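Local atomic coordinates of aldehyde dehydrogenase (Staphylococcus aureus, PDB entry 6K10), a protein that oxidises the carotenoid aldehyde 4,4'-diaponeurosporen-4-al to 4,4'-diaponeurosporenoic acid with NAD+, a step in making the virulence pigment staphyloxanthin. Residues I136-E148 and Y169-L183. The protein carries 1 engineered substitution. Numbering follows the deposited sequence.
Sequences IAAGNTAIIKPSE and YIEVIEGGIEETQTL
Ala142 and Ile144 bind the chain 169-173 through four backbone hydrogen bonds, the parallel ladder of neighbouring strands in a beta-alpha-beta unit whose crossover is helix 151-164. Ala142 N gives to Tyr169 O (2.9 Å) and Ile144 N to Glu171 O, while Glu171 N and Ile173 N return bonds to Ala142 O and Ile144 O. On its other edge, strand 141-145 pairs with strand 104-118, inside the sheet of the Rossmann-like, NAD-binding domain.

Beta-branched Ile and Val, which suit extended backbones, supply most apolar contacts; Glu171 turns its carboxylate away, to Val172 N, Lys158 and Asn162. Ile144 CD1 meets Ile170 CG2 at 3.7 Å, and Ile170 CD1 reaches Ile136 CD1 on helix 126-138. On the other face, CG1 of Ile143 sits beside the backbone N (chi1 -68°), leaving CG2 to touch Ile173 CG1 and, at 3.8 Å, Leu183 CD2 of helix 177-184. Lys145 CB lies against Leu183 CD1.

Polar contacts close the two ends. Tyr169 OH donates to a water O in the ring plane (2.9 Å); that water donates to Ile136 O and Asn140 O, around the Schellman turn at Gly139, whose phi is positive. Turning at its CB-CG bond (chi2 -88°), Lys145 crosses Thr180 OG1 at about a right angle. Its NZ bonds Pro146 O (2.9 Å), from above the carbonyl plane, and weakly Gly175 O (3.2 Å). A second water links Pro146 O to Gly175 N. Gly175 has backbone angles that would jam a side chain against the preceding carbonyl; Glu148 OE1 crowds N-cap Gly176 CA.

Water thus holds one end, Lys145 NZ and water the other, while buried Ile173 O lacks a hydrogen-bond partner.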
ATOM      1  N   ILE A 136     -14.896   8.788   2.482  1.00 19.91           N
ATOM      2  CA  ILE A 136     -15.547   9.842   3.259  1.00 22.04           C
ATOM      3  C   ILE A 136     -14.879   9.985   4.618  1.00 23.95           C
ATOM      4  O   ILE A 136     -14.476  11.084   5.021  1.00 24.94           O
ATOM      5  CB  ILE A 136     -17.051   9.552   3.413  1.00 20.15           C
ATOM      6  CG1 ILE A 136     -17.787   9.755   2.089  1.00 22.03           C
ATOM      7  CG2 ILE A 136     -17.650  10.434   4.502  1.00 19.28           C
ATOM      8  CD1 ILE A 136     -19.238   9.319   2.137  1.00 23.69           C
ATOM      9  N   ALA A 137     -14.758   8.872   5.347  1.00 20.86           N
ATOM     10  CA  ALA A 137     -14.222   8.916   6.703  1.00 21.35           C
ATOM     11  C   ALA A 137     -12.783   9.410   6.728  1.00 23.37           C
ATOM     12  O   ALA A 137     -12.361  10.039   7.704  1.00 25.24           O
ATOM     13  CB  ALA A 137     -14.318   7.533   7.349  1.00 22.62           C
ATOM     14  N   ALA A 138     -12.018   9.139   5.673  1.00 23.57           N
ATOM     15  CA  ALA A 138     -10.639   9.601   5.607  1.00 23.72           C
ATOM     16  C   ALA A 138     -10.519  11.063   5.199  1.00 23.66           C
ATOM     17  O   ALA A 138      -9.414  11.613   5.254  1.00 22.21           O
ATOM     18  CB  ALA A 138      -9.839   8.724   4.641  1.00 22.70           C
ATOM     19  N   GLY A 139     -11.614  11.701   4.788  1.00 22.70           N
ATOM     20  CA  GLY A 139     -11.598  13.121   4.505  1.00 22.86           C
ATOM     21  C   GLY A 139     -11.386  13.503   3.060  1.00 23.62           C
ATOM     22  O   GLY A 139     -10.897  14.605   2.789  1.00 22.46           O
ATOM     23  N   ASN A 140     -11.745  12.637   2.122  1.00 21.36           N
ATOM     24  CA  ASN A 140     -11.527  12.888   0.706  1.00 24.21           C
ATOM     25  C   ASN A 140     -12.804  13.396   0.045  1.00 27.47           C
ATOM     26  O   ASN A 140     -13.902  13.313   0.599  1.00 28.81           O
ATOM     27  CB  ASN A 140     -11.049  11.612   0.008  1.00 21.02           C
ATOM     28  CG  ASN A 140      -9.769  11.064   0.605  1.00 21.48           C
ATOM     29  OD1 ASN A 140      -8.671  11.426   0.185  1.00 20.97           O
ATOM     30  ND2 ASN A 140      -9.904  10.189   1.595  1.00 21.36           N
ATOM     31  N   THR A 141     -12.641  13.946  -1.153  1.00 25.44           N
ATOM     32  CA  THR A 141     -13.730  14.048  -2.110  1.00 23.70           C
ATOM     33  C   THR A 141     -13.641  12.850  -3.047  1.00 24.47           C
ATOM     34  O   THR A 141     -12.609  12.179  -3.125  1.00 26.38           O
ATOM     35  CB  THR A 141     -13.671  15.357  -2.905  1.00 23.24           C
ATOM     36  OG1 THR A 141     -12.537  15.337  -3.781  1.00 24.20           O
ATOM     37  CG2 THR A 141     -13.560  16.550  -1.967  1.00 19.91           C
ATOM     38  N   ALA A 142     -14.733  12.571  -3.754  1.00 23.38           N
ATOM     39  CA  ALA A 142     -14.788  11.319  -4.493  1.00 21.40           C
ATOM     40  C   ALA A 142     -15.586  11.468  -5.778  1.00 22.37           C
ATOM     41  O   ALA A 142     -16.561  12.222  -5.847  1.00 22.06           O
ATOM     42  CB  ALA A 142     -15.391  10.197  -3.641  1.00 22.05           C
ATOM     43  N   ILE A 143     -15.155  10.722  -6.791  1.00 20.72           N
ATOM     44  CA  ILE A 143     -15.889  10.533  -8.034  1.00 22.66           C
ATOM     45  C   ILE A 143     -16.097   9.036  -8.210  1.00 23.75           C
ATOM     46  O   ILE A 143     -15.145   8.255  -8.091  1.00 24.65           O
ATOM     47  CB  ILE A 143     -15.143  11.136  -9.238  1.00 22.69           C
ATOM     48  CG1 ILE A 143     -15.124  12.661  -9.136  1.00 24.85           C
ATOM     49  CG2 ILE A 143     -15.782  10.699 -10.544  1.00 24.84           C
ATOM     50  CD1 ILE A 143     -14.313  13.332 -10.216  1.00 27.78           C
ATOM     51  N   ILE A 144     -17.337   8.638  -8.476  1.00 21.54           N
ATOM     52  CA  ILE A 144     -17.725   7.235  -8.540  1.00 22.19           C
ATOM     53  C   ILE A 144     -18.081   6.894  -9.978  1.00 20.22           C
ATOM     54  O   ILE A 144     -18.815   7.641 -10.637  1.00 23.14           O
ATOM     55  CB  ILE A 144     -18.907   6.933  -7.603  1.00 22.29           C
ATOM     56  CG1 ILE A 144     -18.563   7.309  -6.160  1.00 24.41           C
ATOM     57  CG2 ILE A 144     -19.306   5.468  -7.694  1.00 22.18           C
ATOM     58  CD1 ILE A 144     -19.780   7.462  -5.272  1.00 23.09           C
ATOM     59  N   LYS A 145     -17.564   5.768 -10.460  1.00 21.49           N
ATOM     60  CA  LYS A 145     -17.932   5.230 -11.768  1.00 23.01           C
ATOM     61  C   LYS A 145     -18.516   3.841 -11.560  1.00 22.88           C
ATOM     62  O   LYS A 145     -17.763   2.860 -11.415  1.00 22.97           O
ATOM     63  CB  LYS A 145     -16.724   5.190 -12.705  1.00 27.50           C
ATOM     64  CG  LYS A 145     -17.071   4.957 -14.168  1.00 33.15           C
ATOM     65  CD  LYS A 145     -17.131   3.474 -14.481  1.00 37.37           C
ATOM     66  CE  LYS A 145     -18.073   3.193 -15.627  1.00 39.60           C
ATOM     67  NZ  LYS A 145     -18.379   1.741 -15.727  1.00 37.73           N
ATOM     68  N   PRO A 146     -19.837   3.705 -11.520  1.00 23.27           N
ATOM     69  CA  PRO A 146     -20.457   2.394 -11.323  1.00 21.69           C
ATOM     70  C   PRO A 146     -20.603   1.640 -12.640  1.00 24.02           C
ATOM     71  O   PRO A 146     -20.466   2.200 -13.730  1.00 24.71           O
ATOM     72  CB  PRO A 146     -21.830   2.753 -10.741  1.00 22.64           C
ATOM     73  CG  PRO A 146     -22.153   4.059 -11.392  1.00 23.40           C
ATOM     74  CD  PRO A 146     -20.836   4.786 -11.573  1.00 23.28           C
ATOM     75  N   SER A 147     -20.898   0.349 -12.515  1.00 22.46           N
ATOM     76  CA  SER A 147     -21.062  -0.501 -13.685  1.00 22.91           C
ATOM     77  C   SER A 147     -22.320  -0.120 -14.455  1.00 23.19           C
ATOM     78  O   SER A 147     -23.389   0.070 -13.867  1.00 20.39           O
ATOM     79  CB  SER A 147     -21.133  -1.968 -13.267  1.00 24.02           C
ATOM     80  OG  SER A 147     -21.423  -2.806 -14.374  1.00 24.05           O
ATOM     81  N   GLU A 148     -22.193  -0.013 -15.776  1.00 20.96           N
ATOM     82  CA  GLU A 148     -23.353   0.198 -16.626  1.00 20.78           C
ATOM     83  C   GLU A 148     -24.009  -1.105 -17.062  1.00 22.85           C
ATOM     84  O   GLU A 148     -25.063  -1.064 -17.708  1.00 22.39           O
ATOM     85  CB  GLU A 148     -22.971   1.029 -17.857  1.00 25.91           C
ATOM     86  CG  GLU A 148     -22.086   0.314 -18.861  1.00 26.57           C
ATOM     87  CD  GLU A 148     -22.041   1.034 -20.198  1.00 36.35           C
ATOM     88  OE1 GLU A 148     -21.414   0.509 -21.141  1.00 37.88           O
ATOM     89  OE2 GLU A 148     -22.635   2.128 -20.303  1.00 37.57           O
ATOM     90  N   TYR A 169     -18.389  17.382  -4.068  1.00 24.21           N
ATOM     91  CA  TYR A 169     -17.936  16.556  -2.954  1.00 23.93           C
ATOM     92  C   TYR A 169     -17.953  15.077  -3.323  1.00 24.62           C
ATOM     93  O   TYR A 169     -16.928  14.395  -3.230  1.00 26.26           O
ATOM     94  CB  TYR A 169     -18.799  16.817  -1.710  1.00 20.07           C
ATOM     95  CG  TYR A 169     -18.459  15.916  -0.543  1.00 24.06           C
ATOM     96  CD1 TYR A 169     -17.152  15.803  -0.084  1.00 25.10           C
ATOM     97  CD2 TYR A 169     -19.443  15.172   0.094  1.00 26.32           C
ATOM     98  CE1 TYR A 169     -16.835  14.976   0.978  1.00 25.25           C
ATOM     99  CE2 TYR A 169     -19.136  14.343   1.158  1.00 28.05           C
ATOM    100  CZ  TYR A 169     -17.832  14.248   1.595  1.00 26.67           C
ATOM    101  OH  TYR A 169     -17.525  13.424   2.653  1.00 24.39           O
ATOM    102  N   ILE A 170     -19.110  14.566  -3.739  1.00 21.74           N
ATOM    103  CA  ILE A 170     -19.245  13.210  -4.258  1.00 24.73           C
ATOM    104  C   ILE A 170     -20.089  13.277  -5.522  1.00 26.05           C
ATOM    105  O   ILE A 170     -21.173  13.871  -5.517  1.00 26.76           O
ATOM    106  CB  ILE A 170     -19.884  12.252  -3.234  1.00 24.64           C
ATOM    107  CG1 ILE A 170     -19.057  12.194  -1.949  1.00 25.95           C
ATOM    108  CG2 ILE A 170     -20.020  10.858  -3.825  1.00 28.11           C
ATOM    109  CD1 ILE A 170     -19.757  11.483  -0.811  1.00 25.47           C
ATOM    110  N   GLU A 171     -19.592  12.677  -6.601  1.00 22.91           N
ATOM    111  CA  GLU A 171     -20.279  12.689  -7.883  1.00 24.71           C
ATOM    112  C   GLU A 171     -20.238  11.291  -8.483  1.00 25.80           C
ATOM    113  O   GLU A 171     -19.287  10.536  -8.267  1.00 26.72           O
ATOM    114  CB  GLU A 171     -19.648  13.709  -8.846  1.00 27.01           C
ATOM    115  CG  GLU A 171     -20.205  13.717 -10.272  1.00 26.27           C
ATOM    116  CD  GLU A 171     -21.681  14.081 -10.349  1.00 27.97           C
ATOM    117  OE1 GLU A 171     -21.989  15.189 -10.834  1.00 30.79           O
ATOM    118  OE2 GLU A 171     -22.534  13.258  -9.955  1.00 28.19           O
ATOM    119  N   VAL A 172     -21.286  10.953  -9.233  1.00 21.97           N
ATOM    120  CA  VAL A 172     -21.404   9.667  -9.910  1.00 23.98           C
ATOM    121  C   VAL A 172     -21.359   9.904 -11.413  1.00 27.66           C
ATOM    122  O   VAL A 172     -22.107  10.738 -11.938  1.00 28.24           O
ATOM    123  CB  VAL A 172     -22.697   8.936  -9.511  1.00 25.63           C
ATOM    124  CG1 VAL A 172     -22.869   7.677 -10.344  1.00 21.59           C
ATOM    125  CG2 VAL A 172     -22.679   8.608  -8.031  1.00 24.81           C
ATOM    126  N   ILE A 173     -20.495   9.162 -12.101  1.00 26.95           N
ATOM    127  CA  ILE A 173     -20.326   9.262 -13.547  1.00 27.28           C
ATOM    128  C   ILE A 173     -20.814   7.960 -14.167  1.00 27.63           C
ATOM    129  O   ILE A 173     -20.192   6.907 -13.989  1.00 27.72           O
ATOM    130  CB  ILE A 173     -18.867   9.530 -13.935  1.00 29.00           C
ATOM    131  CG1 ILE A 173     -18.344  10.781 -13.231  1.00 29.39           C
ATOM    132  CG2 ILE A 173     -18.738   9.651 -15.445  1.00 30.07           C
ATOM    133  CD1 ILE A 173     -18.937  12.054 -13.755  1.00 31.73           C
ATOM    134  N   GLU A 174     -21.911   8.030 -14.915  1.00 26.08           N
ATOM    135  CA  GLU A 174     -22.429   6.872 -15.628  1.00 30.77           C
ATOM    136  C   GLU A 174     -21.740   6.722 -16.980  1.00 32.38           C
ATOM    137  O   GLU A 174     -21.388   7.708 -17.632  1.00 31.68           O
ATOM    138  CB  GLU A 174     -23.938   6.988 -15.836  1.00 32.66           C
ATOM    139  CG  GLU A 174     -24.767   6.718 -14.596  1.00 37.85           C
ATOM    140  CD  GLU A 174     -26.185   7.236 -14.733  1.00 39.74           C
ATOM    141  OE1 GLU A 174     -26.420   8.098 -15.605  1.00 41.75           O
ATOM    142  OE2 GLU A 174     -27.064   6.780 -13.974  1.00 38.54           O
ATOM    143  N   GLY A 175     -21.557   5.478 -17.397  1.00 31.25           N
ATOM    144  CA  GLY A 175     -20.964   5.212 -18.689  1.00 31.07           C
ATOM    145  C   GLY A 175     -20.274   3.862 -18.709  1.00 34.49           C
ATOM    146  O   GLY A 175     -20.374   3.074 -17.770  1.00 36.46           O
ATOM    147  N   GLY A 176     -19.573   3.621 -19.813  1.00 33.52           N
ATOM    148  CA  GLY A 176     -18.858   2.376 -20.001  1.00 32.01           C
ATOM    149  C   GLY A 176     -17.356   2.542 -19.928  1.00 33.04           C
ATOM    150  O   GLY A 176     -16.849   3.359 -19.154  1.00 32.59           O
ATOM    151  N   ILE A 177     -16.633   1.776 -20.748  1.00 32.67           N
ATOM    152  CA  ILE A 177     -15.176   1.752 -20.663  1.00 32.93           C
ATOM    153  C   ILE A 177     -14.576   3.100 -21.042  1.00 32.92           C
ATOM    154  O   ILE A 177     -13.518   3.482 -20.525  1.00 31.81           O
ATOM    155  CB  ILE A 177     -14.614   0.609 -21.534  1.00 34.50           C
ATOM    156  CG1 ILE A 177     -13.112   0.436 -21.302  1.00 37.01           C
ATOM    157  CG2 ILE A 177     -14.908   0.851 -23.008  1.00 33.11           C
ATOM    158  CD1 ILE A 177     -12.753  -0.027 -19.911  1.00 37.62           C
ATOM    159  N   GLU A 178     -15.233   3.851 -21.929  1.00 29.59           N
ATOM    160  CA  GLU A 178     -14.649   5.113 -22.372  1.00 31.29           C
ATOM    161  C   GLU A 178     -14.781   6.202 -21.315  1.00 31.34           C
ATOM    162  O   GLU A 178     -13.916   7.080 -21.225  1.00 29.20           O
ATOM    163  CB  GLU A 178     -15.280   5.554 -23.690  1.00 34.82           C
ATOM    164  CG  GLU A 178     -14.867   4.692 -24.875  1.00 36.74           C
ATOM    165  CD  GLU A 178     -13.363   4.477 -24.955  1.00 38.67           C
ATOM    166  OE1 GLU A 178     -12.946   3.349 -25.289  1.00 42.77           O
ATOM    167  OE2 GLU A 178     -12.597   5.433 -24.700  1.00 37.08           O
ATOM    168  N   GLU A 179     -15.847   6.169 -20.512  1.00 30.61           N
ATOM    169  CA  GLU A 179     -15.904   7.061 -19.359  1.00 30.63           C
ATOM    170  C   GLU A 179     -14.845   6.684 -18.334  1.00 31.89           C
ATOM    171  O   GLU A 179     -14.212   7.560 -17.735  1.00 32.52           O
ATOM    172  CB  GLU A 179     -17.297   7.034 -18.727  1.00 29.75           C
ATOM    173  CG  GLU A 179     -18.349   7.830 -19.485  1.00 31.05           C
ATOM    174  CD  GLU A 179     -18.676   7.231 -20.837  1.00 32.95           C
ATOM    175  OE1 GLU A 179     -18.766   7.994 -21.818  1.00 36.17           O
ATOM    176  OE2 GLU A 179     -18.836   5.994 -20.919  1.00 32.36           O
ATOM    177  N   THR A 180     -14.637   5.382 -18.125  1.00 27.29           N
ATOM    178  CA  THR A 180     -13.546   4.935 -17.266  1.00 30.45           C
ATOM    179  C   THR A 180     -12.203   5.386 -17.820  1.00 31.66           C
ATOM    180  O   THR A 180     -11.321   5.814 -17.066  1.00 30.78           O
ATOM    181  CB  THR A 180     -13.577   3.412 -17.126  1.00 31.94           C
ATOM    182  OG1 THR A 180     -14.839   3.007 -16.582  1.00 35.87           O
ATOM    183  CG2 THR A 180     -12.459   2.938 -16.207  1.00 30.85           C
ATOM    184  N   GLN A 181     -12.036   5.303 -19.144  1.00 30.13           N
ATOM    185  CA  GLN A 181     -10.798   5.747 -19.777  1.00 33.76           C
ATOM    186  C   GLN A 181     -10.524   7.215 -19.480  1.00 32.00           C
ATOM    187  O   GLN A 181      -9.390   7.592 -19.162  1.00 31.29           O
ATOM    188  CB  GLN A 181     -10.878   5.513 -21.285  1.00 38.57           C
ATOM    189  CG  GLN A 181      -9.539   5.300 -21.962  1.00 44.09           C
ATOM    190  CD  GLN A 181      -8.959   3.931 -21.679  1.00 47.43           C
ATOM    191  OE1 GLN A 181      -7.883   3.808 -21.097  1.00 49.64           O
ATOM    192  NE2 GLN A 181      -9.672   2.888 -22.093  1.00 48.83           N
ATOM    193  N   THR A 182     -11.555   8.057 -19.574  1.00 30.57           N
ATOM    194  CA  THR A 182     -11.382   9.477 -19.285  1.00 28.98           C
ATOM    195  C   THR A 182     -10.972   9.700 -17.835  1.00 25.35           C
ATOM    196  O   THR A 182     -10.137  10.565 -17.544  1.00 26.92           O
ATOM    197  CB  THR A 182     -12.674  10.230 -19.596  1.00 30.99           C
ATOM    198  OG1 THR A 182     -13.034  10.013 -20.965  1.00 32.26           O
ATOM    199  CG2 THR A 182     -12.496  11.720 -19.355  1.00 30.03           C
ATOM    200  N   LEU A 183     -11.538   8.919 -16.914  1.00 24.72           N
ATOM    201  CA  LEU A 183     -11.295   9.150 -15.494  1.00 25.19           C
ATOM    202  C   LEU A 183      -9.897   8.706 -15.076  1.00 25.82           C
ATOM    203  O   LEU A 183      -9.226   9.406 -14.308  1.00 24.44           O
ATOM    204  CB  LEU A 183     -12.360   8.434 -14.664  1.00 27.04           C
ATOM    205  CG  LEU A 183     -13.745   9.083 -14.694  1.00 27.60           C
ATOM    206  CD1 LEU A 183     -14.816   8.090 -14.278  1.00 26.78           C
ATOM    207  CD2 LEU A 183     -13.756  10.291 -13.775  1.00 29.43           C
TER
HETATM  208  O   HOH W   1     -14.728  13.301   3.258  1.00 22.71           O
HETATM  209  O   HOH W   2     -22.472   3.670 -15.119  1.00 23.93           O